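Local coordinates for sialidase B (Streptococcus pneumoniae serotype 4, PDB 4XJW), which hydrolyses the glycosidic linkages that hold terminal sialic acids on oligosaccharides, glycoproteins and glycolipids, at residues N448-C453 with T470-E475; I495-A500 with T516-T521. The protein carries 1 engineered substitution. One frame throughout, in Å; residues are numbered along the deposited sequence.

In the fold
Both contacts lie in the catalytic domain, with centres about 11 Å apart. Contact 1 joins two neighbouring strands of one sheet. Contact 2 sets the loop after that sheet's last strand against the next sheet along the chain. They touch each other: G474 O and I495 N are 3.1 Å apart, a probable hydrogen bond, and Y471 CD1 packs on A500 O at 3.7 Å. Side chain to side chain, Y471 is about 4 Å from E503, a predicted active-site residue, and F518 about 6 Å. Y471 is also about 6 Å from Y615, the probable nucleophile. The bound inhibitor Optactin lies farther off, about 14 Å from the C453 side chain.

Contact 1 of 2, residues N448-C453 with T470-E475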
ATOM      1  N   ASN A 448      18.434 -17.920  -6.176  1.00 21.45           N
ATOM      2  CA  ASN A 448      17.555 -16.876  -6.697  1.00 18.84           C
ATOM      3  C   ASN A 448      17.988 -15.501  -6.208  1.00 22.31           C
ATOM      4  O   ASN A 448      18.843 -15.393  -5.330  1.00 25.27           O
ATOM      5  CB  ASN A 448      16.098 -17.158  -6.311  1.00 20.93           C
ATOM      6  CG  ASN A 448      15.852 -17.059  -4.821  1.00 20.90           C
ATOM      7  OD1 ASN A 448      16.685 -17.464  -4.012  1.00 24.40           O
ATOM      8  ND2 ASN A 448      14.695 -16.512  -4.447  1.00 19.83           N
ATOM      9  N   GLY A 449      17.409 -14.451  -6.781  1.00 23.18           N
ATOM     10  CA  GLY A 449      17.725 -13.103  -6.344  1.00 18.91           C
ATOM     11  C   GLY A 449      17.388 -12.932  -4.876  1.00 18.95           C
ATOM     12  O   GLY A 449      16.515 -13.628  -4.334  1.00 16.94           O
ATOM     13  N   THR A 450      18.102 -12.029  -4.214  1.00 14.80           N
ATOM     14  CA  THR A 450      17.708 -11.621  -2.878  1.00 15.87           C
ATOM     15  C   THR A 450      16.490 -10.719  -3.050  1.00 14.02           C
ATOM     16  O   THR A 450      16.165 -10.320  -4.171  1.00 13.87           O
ATOM     17  CB  THR A 450      18.826 -10.867  -2.154  1.00 13.53           C
ATOM     18  OG1 THR A 450      19.208  -9.707  -2.908  1.00 13.82           O
ATOM     19  CG2 THR A 450      20.052 -11.776  -1.962  1.00 13.59           C
ATOM     20  N   TYR A 451      15.819 -10.419  -1.946  1.00 13.16           N
ATOM     21  CA  TYR A 451      14.575  -9.661  -2.000  1.00 13.98           C
ATOM     22  C   TYR A 451      14.831  -8.249  -1.501  1.00 12.97           C
ATOM     23  O   TYR A 451      15.326  -8.063  -0.387  1.00 12.00           O
ATOM     24  CB  TYR A 451      13.513 -10.339  -1.142  1.00 15.76           C
ATOM     25  CG  TYR A 451      13.362 -11.820  -1.417  1.00 23.15           C
ATOM     26  CD1 TYR A 451      12.843 -12.273  -2.619  1.00 23.57           C
ATOM     27  CD2 TYR A 451      13.748 -12.759  -0.469  1.00 21.71           C
ATOM     28  CE1 TYR A 451      12.707 -13.630  -2.874  1.00 17.95           C
ATOM     29  CE2 TYR A 451      13.614 -14.110  -0.707  1.00 23.04           C
ATOM     30  CZ  TYR A 451      13.092 -14.540  -1.910  1.00 25.43           C
ATOM     31  OH  TYR A 451      12.967 -15.897  -2.139  1.00 31.24           O
ATOM     32  N   LEU A 452      14.498  -7.254  -2.324  1.00 10.96           N
ATOM     33  CA  LEU A 452      14.788  -5.875  -1.967  1.00 12.03           C
ATOM     34  C   LEU A 452      13.985  -5.456  -0.746  1.00 10.50           C
ATOM     35  O   LEU A 452      12.799  -5.766  -0.630  1.00 11.72           O
ATOM     36  CB  LEU A 452      14.479  -4.955  -3.137  1.00 12.31           C
ATOM     37  CG  LEU A 452      14.949  -3.509  -3.035  1.00 12.53           C
ATOM     38  CD1 LEU A 452      16.456  -3.410  -3.082  1.00 12.42           C
ATOM     39  CD2 LEU A 452      14.324  -2.709  -4.171  1.00 12.01           C
ATOM     40  N   CYS A 453      14.634  -4.742   0.165  1.00 10.74           N
ATOM     41  CA  CYS A 453      13.919  -4.152   1.288  1.00 10.45           C
ATOM     42  C   CYS A 453      13.262  -2.858   0.840  1.00 10.43           C
ATOM     43  O   CYS A 453      13.946  -1.930   0.394  1.00 12.36           O
ATOM     44  CB  CYS A 453      14.871  -3.854   2.446  1.00 11.35           C
ATOM     45  SG  CYS A 453      15.711  -5.330   3.080  1.00 11.82           S
ATOM     46  N   THR A 470      18.890  -5.795   1.228  1.00 11.23           N
ATOM     47  CA  THR A 470      18.042  -6.868   0.713  1.00 12.03           C
ATOM     48  C   THR A 470      18.108  -8.000   1.729  1.00 10.81           C
ATOM     49  O   THR A 470      18.966  -7.984   2.616  1.00 14.08           O
ATOM     50  CB  THR A 470      18.512  -7.389  -0.658  1.00 11.90           C
ATOM     51  OG1 THR A 470      19.674  -8.221  -0.481  1.00 13.96           O
ATOM     52  CG2 THR A 470      18.854  -6.235  -1.613  1.00 11.36           C
ATOM     53  N   TYR A 471      17.203  -8.966   1.622  1.00  9.95           N
ATOM     54  CA  TYR A 471      17.249 -10.129   2.502  1.00 13.42           C
ATOM     55  C   TYR A 471      17.087 -11.408   1.709  1.00 14.12           C
ATOM     56  O   TYR A 471      16.600 -11.407   0.575  1.00 13.54           O
ATOM     57  CB  TYR A 471      16.177 -10.042   3.589  1.00 11.62           C
ATOM     58  CG  TYR A 471      14.767 -10.021   3.057  1.00 10.90           C
ATOM     59  CD1 TYR A 471      14.050 -11.206   2.883  1.00 16.86           C
ATOM     60  CD2 TYR A 471      14.136  -8.825   2.753  1.00 14.82           C
ATOM     61  CE1 TYR A 471      12.754 -11.190   2.397  1.00 16.37           C
ATOM     62  CE2 TYR A 471      12.849  -8.801   2.269  1.00 16.75           C
ATOM     63  CZ  TYR A 471      12.160  -9.980   2.090  1.00 16.95           C
ATOM     64  OH  TYR A 471      10.870  -9.928   1.600  1.00 18.64           O
ATOM     65  N   THR A 472      17.538 -12.504   2.305  1.00 13.90           N
ATOM     66  CA  THR A 472      17.301 -13.826   1.749  1.00 13.98           C
ATOM     67  C   THR A 472      17.315 -14.792   2.912  1.00 16.45           C
ATOM     68  O   THR A 472      17.430 -14.377   4.061  1.00 17.86           O
ATOM     69  CB  THR A 472      18.353 -14.211   0.685  1.00 18.18           C
ATOM     70  OG1 THR A 472      17.968 -15.441   0.055  1.00 21.77           O
ATOM     71  CG2 THR A 472      19.707 -14.380   1.313  1.00 16.77           C
ATOM     72  N   SER A 473      17.174 -16.083   2.632  1.00 23.24           N
ATOM     73  CA  SER A 473      17.182 -17.055   3.714  1.00 21.95           C
ATOM     74  C   SER A 473      18.509 -17.007   4.468  1.00 15.89           C
ATOM     75  O   SER A 473      19.566 -17.185   3.881  1.00 21.31           O
ATOM     76  CB  SER A 473      16.923 -18.456   3.168  1.00 24.04           C
ATOM     77  OG  SER A 473      17.118 -19.428   4.177  1.00 31.52           O
ATOM     78  N   GLY A 474      18.444 -16.717   5.763  1.00 20.89           N
ATOM     79  CA  GLY A 474      19.625 -16.760   6.608  1.00 21.92           C
ATOM     80  C   GLY A 474      20.501 -15.522   6.697  1.00 20.48           C
ATOM     81  O   GLY A 474      21.458 -15.511   7.478  1.00 19.69           O
ATOM     82  N   GLU A 475      20.204 -14.477   5.920  1.00 16.53           N
ATOM     83  CA  GLU A 475      21.052 -13.285   5.980  1.00 17.27           C
ATOM     84  C   GLU A 475      20.394 -12.020   5.448  1.00 15.97           C
ATOM     85  O   GLU A 475      19.435 -12.074   4.676  1.00 15.71           O
ATOM     86  CB  GLU A 475      22.378 -13.508   5.233  1.00 18.18           C
ATOM     87  CG  GLU A 475      22.261 -13.613   3.710  1.00 17.76           C
ATOM     88  CD  GLU A 475      23.608 -13.696   3.000  1.00 24.61           C
ATOM     89  OE1 GLU A 475      24.384 -14.634   3.292  1.00 28.43           O
ATOM     90  OE2 GLU A 475      23.895 -12.825   2.148  1.00 21.49           O
TER
HETATM   91  O   HOH W   1      16.349 -14.902  -1.884  1.00 25.46           O
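The Y451 and Y471 side chains leave their backbones differently. Y451 CG lies beside its backbone N, anti to the carbonyl carbon (chi1 -50°). Y471 CG sits between its backbone N and carbonyl carbon (chi1 62°). The two side chains cross at about a right angle. Y451 CB lies over one face of the Y471 ring as a CH-pi contact, 3.7 Å from the centroid. Y451 CD2 packs 3.4 Å from Y471 CE1. The ring planes are oblique, at 47°. C453 SG meets the same Y471 ring at its edge, in the ring plane, 3.8 Å from CD2.

Y451 and Y471 are also an antiparallel hydrogen-bonded pair. Y451 N donates to Y471 O at 2.8 Å, and Y471 N donates to Y451 O at 2.9 Å. L452 and T470 form the following non-hydrogen-bonded pair. On their side of the sheet T450 OG1 gives a weak hydrogen bond to T470 OG1, whose stronger partner is T477 O.

At the far end of the Y451 ring, N448 ND2 donates to Y451 OH in its amide plane, at 2.9 Å, tethering that tip. A water spans the contact. It donates to G449 O and is 2.6 Å from T472 OG1.

T472 to E475 form a type II turn into strand 475-481. This strand flanks 466-472, and its L476 touches Y471. T450 and T470 both pack on I421 of strand 420-426. Such antiparallel pairing builds a sialidase beta-propeller blade, here with Y471 close to E503. The contact lies at the open end of the hairpin, where strand 451-459 begins and 466-472 ends.

Contact 2 of 2, residues I495-A500 with T516-T521; sequences IPFKNA and TFFRTT
F497 packs on T520 where the two backbones run apart from each other. The nearest CA atoms are those of A500 and T520, 6.4 Å apart. No hydrogen bond joins the segments, and side chains make the contact. Residues 495-500 have no regular secondary structure. Residues 516-518 end a strand, and 519-521 continue it as loop.

F497 is central. Its CG lies beside the backbone N, anti to the carbonyl carbon (chi1 -58°). The ring meets T520 with its far end: CZ is 3.4 Å from T520 CB and 3.5 Å from T520 CG2. These two side chains cross obliquely. On T520, CG2 is anti to the carbonyl carbon, while OG1 sits between the backbone N and the carbonyl carbon (chi1 71°). OG1 is hydrogen-bonded to K524 O.

T521 slides past F497 in the opposite direction, with OG1 3.4 Å from F497 CD1. Its CG2 packs on A500 CB at 4.1 Å. T521 N is buried by the contact and has no partner in the model.

F518 extends the apolar patch. Its CZ lies 3.8 Å from I495 CG2, and its CE2 is 4.2 Å from F497 CE2. L476 touches both I495 and F518.

R519 takes little part in this packing. Its NH1 forms a salt bridge with E503, a predicted active-site residue. The arrangement fits the catalytic beta-propeller of sialidases. Here the link from the outer strand 489-494 of one blade to strand 504-510 of the next packs against the loop that carries R519, a probable substrate-binding arginine.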
ATOM      1  N   ILE A 495      21.810 -13.664   9.976  1.00 18.84           N
ATOM      2  CA  ILE A 495      20.773 -13.385  10.957  1.00 18.03           C
ATOM      3  C   ILE A 495      20.223 -14.695  11.518  1.00 21.03           C
ATOM      4  O   ILE A 495      20.126 -15.693  10.794  1.00 22.05           O
ATOM      5  CB  ILE A 495      19.640 -12.473  10.379  1.00 17.88           C
ATOM      6  CG1 ILE A 495      18.965 -13.132   9.171  1.00 19.76           C
ATOM      7  CG2 ILE A 495      20.186 -11.098  10.009  1.00 19.02           C
ATOM      8  CD1 ILE A 495      17.877 -12.261   8.533  1.00 21.68           C
ATOM      9  N   PRO A 496      19.866 -14.701  12.813  1.00 20.45           N
ATOM     10  CA  PRO A 496      19.453 -15.954  13.472  1.00 27.50           C
ATOM     11  C   PRO A 496      18.107 -16.482  12.962  1.00 24.48           C
ATOM     12  O   PRO A 496      17.305 -16.974  13.761  1.00 32.52           O
ATOM     13  CB  PRO A 496      19.328 -15.549  14.949  1.00 32.70           C
ATOM     14  CG  PRO A 496      20.047 -14.226  15.078  1.00 32.94           C
ATOM     15  CD  PRO A 496      19.893 -13.564  13.749  1.00 26.00           C
ATOM     16  N   PHE A 497      17.879 -16.406  11.653  1.00 28.44           N
ATOM     17  CA  PHE A 497      16.572 -16.693  11.077  1.00 26.99           C
ATOM     18  C   PHE A 497      16.659 -17.461   9.775  1.00 31.72           C
ATOM     19  O   PHE A 497      17.465 -17.138   8.902  1.00 33.42           O
ATOM     20  CB  PHE A 497      15.802 -15.387  10.831  1.00 26.58           C
ATOM     21  CG  PHE A 497      15.611 -14.565  12.066  1.00 24.19           C
ATOM     22  CD1 PHE A 497      14.726 -14.977  13.048  1.00 26.88           C
ATOM     23  CD2 PHE A 497      16.327 -13.387  12.253  1.00 30.01           C
ATOM     24  CE1 PHE A 497      14.554 -14.236  14.195  1.00 22.75           C
ATOM     25  CE2 PHE A 497      16.159 -12.634  13.404  1.00 30.13           C
ATOM     26  CZ  PHE A 497      15.274 -13.065  14.379  1.00 28.42           C
ATOM     27  N   LYS A 498      15.825 -18.487   9.654  1.00 26.97           N
ATOM     28  CA  LYS A 498      15.617 -19.136   8.374  1.00 30.79           C
ATOM     29  C   LYS A 498      14.348 -18.606   7.729  1.00 27.82           C
ATOM     30  O   LYS A 498      13.305 -18.490   8.379  1.00 28.51           O
ATOM     31  CB  LYS A 498      15.514 -20.651   8.543  1.00 33.74           C
ATOM     32  CG  LYS A 498      16.850 -21.350   8.560  1.00 40.79           C
ATOM     33  CD  LYS A 498      16.657 -22.850   8.690  1.00 50.92           C
ATOM     34  CE  LYS A 498      17.983 -23.568   8.877  1.00 50.66           C
ATOM     35  NZ  LYS A 498      17.772 -24.995   9.251  1.00 51.86           N
ATOM     36  N   ASN A 499      14.455 -18.265   6.450  1.00 32.69           N
ATOM     37  CA  ASN A 499      13.303 -17.896   5.626  1.00 36.08           C
ATOM     38  C   ASN A 499      12.463 -16.702   6.090  1.00 35.78           C
ATOM     39  O   ASN A 499      11.335 -16.528   5.640  1.00 41.33           O
ATOM     40  CB  ASN A 499      12.395 -19.110   5.412  1.00 39.68           C
ATOM     41  CG  ASN A 499      12.420 -19.602   3.984  1.00 46.38           C
ATOM     42  OD1 ASN A 499      11.967 -18.906   3.073  1.00 41.70           O
ATOM     43  ND2 ASN A 499      12.943 -20.809   3.779  1.00 45.92           N
ATOM     44  N   ALA A 500      13.009 -15.878   6.977  1.00 32.98           N
ATOM     45  CA  ALA A 500      12.273 -14.721   7.470  1.00 25.28           C
ATOM     46  C   ALA A 500      12.092 -13.664   6.376  1.00 20.24           C
ATOM     47  O   ALA A 500      12.916 -13.540   5.474  1.00 24.09           O
ATOM     48  CB  ALA A 500      12.977 -14.122   8.673  1.00 28.77           C
ATOM     49  N   THR A 516      21.062  -0.755  11.255  1.00 10.73           N
ATOM     50  CA  THR A 516      19.984  -1.333  10.459  1.00 11.23           C
ATOM     51  C   THR A 516      18.927  -1.901  11.386  1.00 12.11           C
ATOM     52  O   THR A 516      19.254  -2.697  12.258  1.00 12.67           O
ATOM     53  CB  THR A 516      20.525  -2.447   9.573  1.00  9.66           C
ATOM     54  OG1 THR A 516      21.553  -1.925   8.718  1.00 11.64           O
ATOM     55  CG2 THR A 516      19.417  -3.041   8.719  1.00 11.72           C
ATOM     56  N   PHE A 517      17.674  -1.482  11.208  1.00  8.55           N
ATOM     57  CA  PHE A 517      16.541  -2.029  11.955  1.00 11.94           C
ATOM     58  C   PHE A 517      15.781  -2.968  11.041  1.00 12.02           C
ATOM     59  O   PHE A 517      15.525  -2.640   9.881  1.00 12.81           O
ATOM     60  CB  PHE A 517      15.620  -0.906  12.444  1.00 10.93           C
ATOM     61  CG  PHE A 517      16.315   0.097  13.322  1.00 10.92           C
ATOM     62  CD1 PHE A 517      16.477  -0.138  14.683  1.00 13.41           C
ATOM     63  CD2 PHE A 517      16.828   1.260  12.784  1.00 13.87           C
ATOM     64  CE1 PHE A 517      17.113   0.777  15.491  1.00 12.49           C
ATOM     65  CE2 PHE A 517      17.479   2.185  13.589  1.00 17.11           C
ATOM     66  CZ  PHE A 517      17.626   1.944  14.941  1.00 12.70           C
ATOM     67  N   PHE A 518      15.425  -4.150  11.535  1.00 12.11           N
ATOM     68  CA  PHE A 518      14.738  -5.098  10.665  1.00 12.49           C
ATOM     69  C   PHE A 518      13.685  -5.975  11.317  1.00 12.67           C
ATOM     70  O   PHE A 518      13.713  -6.240  12.515  1.00 13.13           O
ATOM     71  CB  PHE A 518      15.722  -5.937   9.831  1.00 10.79           C
ATOM     72  CG  PHE A 518      16.620  -6.850  10.644  1.00 12.84           C
ATOM     73  CD1 PHE A 518      17.706  -6.338  11.336  1.00 13.86           C
ATOM     74  CD2 PHE A 518      16.380  -8.217  10.679  1.00 13.18           C
ATOM     75  CE1 PHE A 518      18.544  -7.179  12.066  1.00 15.98           C
ATOM     76  CE2 PHE A 518      17.211  -9.060  11.390  1.00 12.31           C
ATOM     77  CZ  PHE A 518      18.296  -8.537  12.088  1.00 14.60           C
ATOM     78  N   ARG A 519      12.746  -6.384  10.480  1.00 10.03           N
ATOM     79  CA  ARG A 519      11.636  -7.247  10.847  1.00 10.91           C
ATOM     80  C   ARG A 519      12.137  -8.666  11.092  1.00 10.93           C
ATOM     81  O   ARG A 519      13.041  -9.135  10.393  1.00 10.53           O
ATOM     82  CB  ARG A 519      10.642  -7.218   9.678  1.00 11.00           C
ATOM     83  CG  ARG A 519       9.496  -8.201   9.747  1.00 12.36           C
ATOM     84  CD  ARG A 519       8.670  -8.067   8.475  1.00 11.41           C
ATOM     85  NE  ARG A 519       7.707  -9.153   8.352  1.00 13.59           N
ATOM     86  CZ  ARG A 519       6.863  -9.284   7.338  1.00 15.50           C
ATOM     87  NH1 ARG A 519       6.862  -8.388   6.363  1.00 14.11           N
ATOM     88  NH2 ARG A 519       6.018 -10.306   7.308  1.00 12.95           N
ATOM     89  N   THR A 520      11.539  -9.348  12.078  1.00 11.57           N
ATOM     90  CA  THR A 520      11.903 -10.726  12.424  1.00 12.85           C
ATOM     91  C   THR A 520      10.665 -11.596  12.622  1.00 17.01           C
ATOM     92  O   THR A 520       9.540 -11.189  12.331  1.00 15.15           O
ATOM     93  CB  THR A 520      12.738 -10.822  13.721  1.00 14.97           C
ATOM     94  OG1 THR A 520      11.918 -10.531  14.861  1.00 14.73           O
ATOM     95  CG2 THR A 520      13.926  -9.871  13.680  1.00 14.77           C
ATOM     96  N   THR A 521      10.883 -12.793  13.167  1.00 14.51           N
ATOM     97  CA  THR A 521       9.798 -13.732  13.445  1.00 17.24           C
ATOM     98  C   THR A 521       9.590 -13.881  14.948  1.00 19.22           C
ATOM     99  O   THR A 521       8.843 -14.749  15.397  1.00 19.05           O
ATOM    100  CB  THR A 521      10.089 -15.108  12.831  1.00 16.13           C
ATOM    101  OG1 THR A 521      11.404 -15.534  13.212  1.00 20.57           O
ATOM    102  CG2 THR A 521       9.982 -15.062  11.316  1.00 19.65           C
TER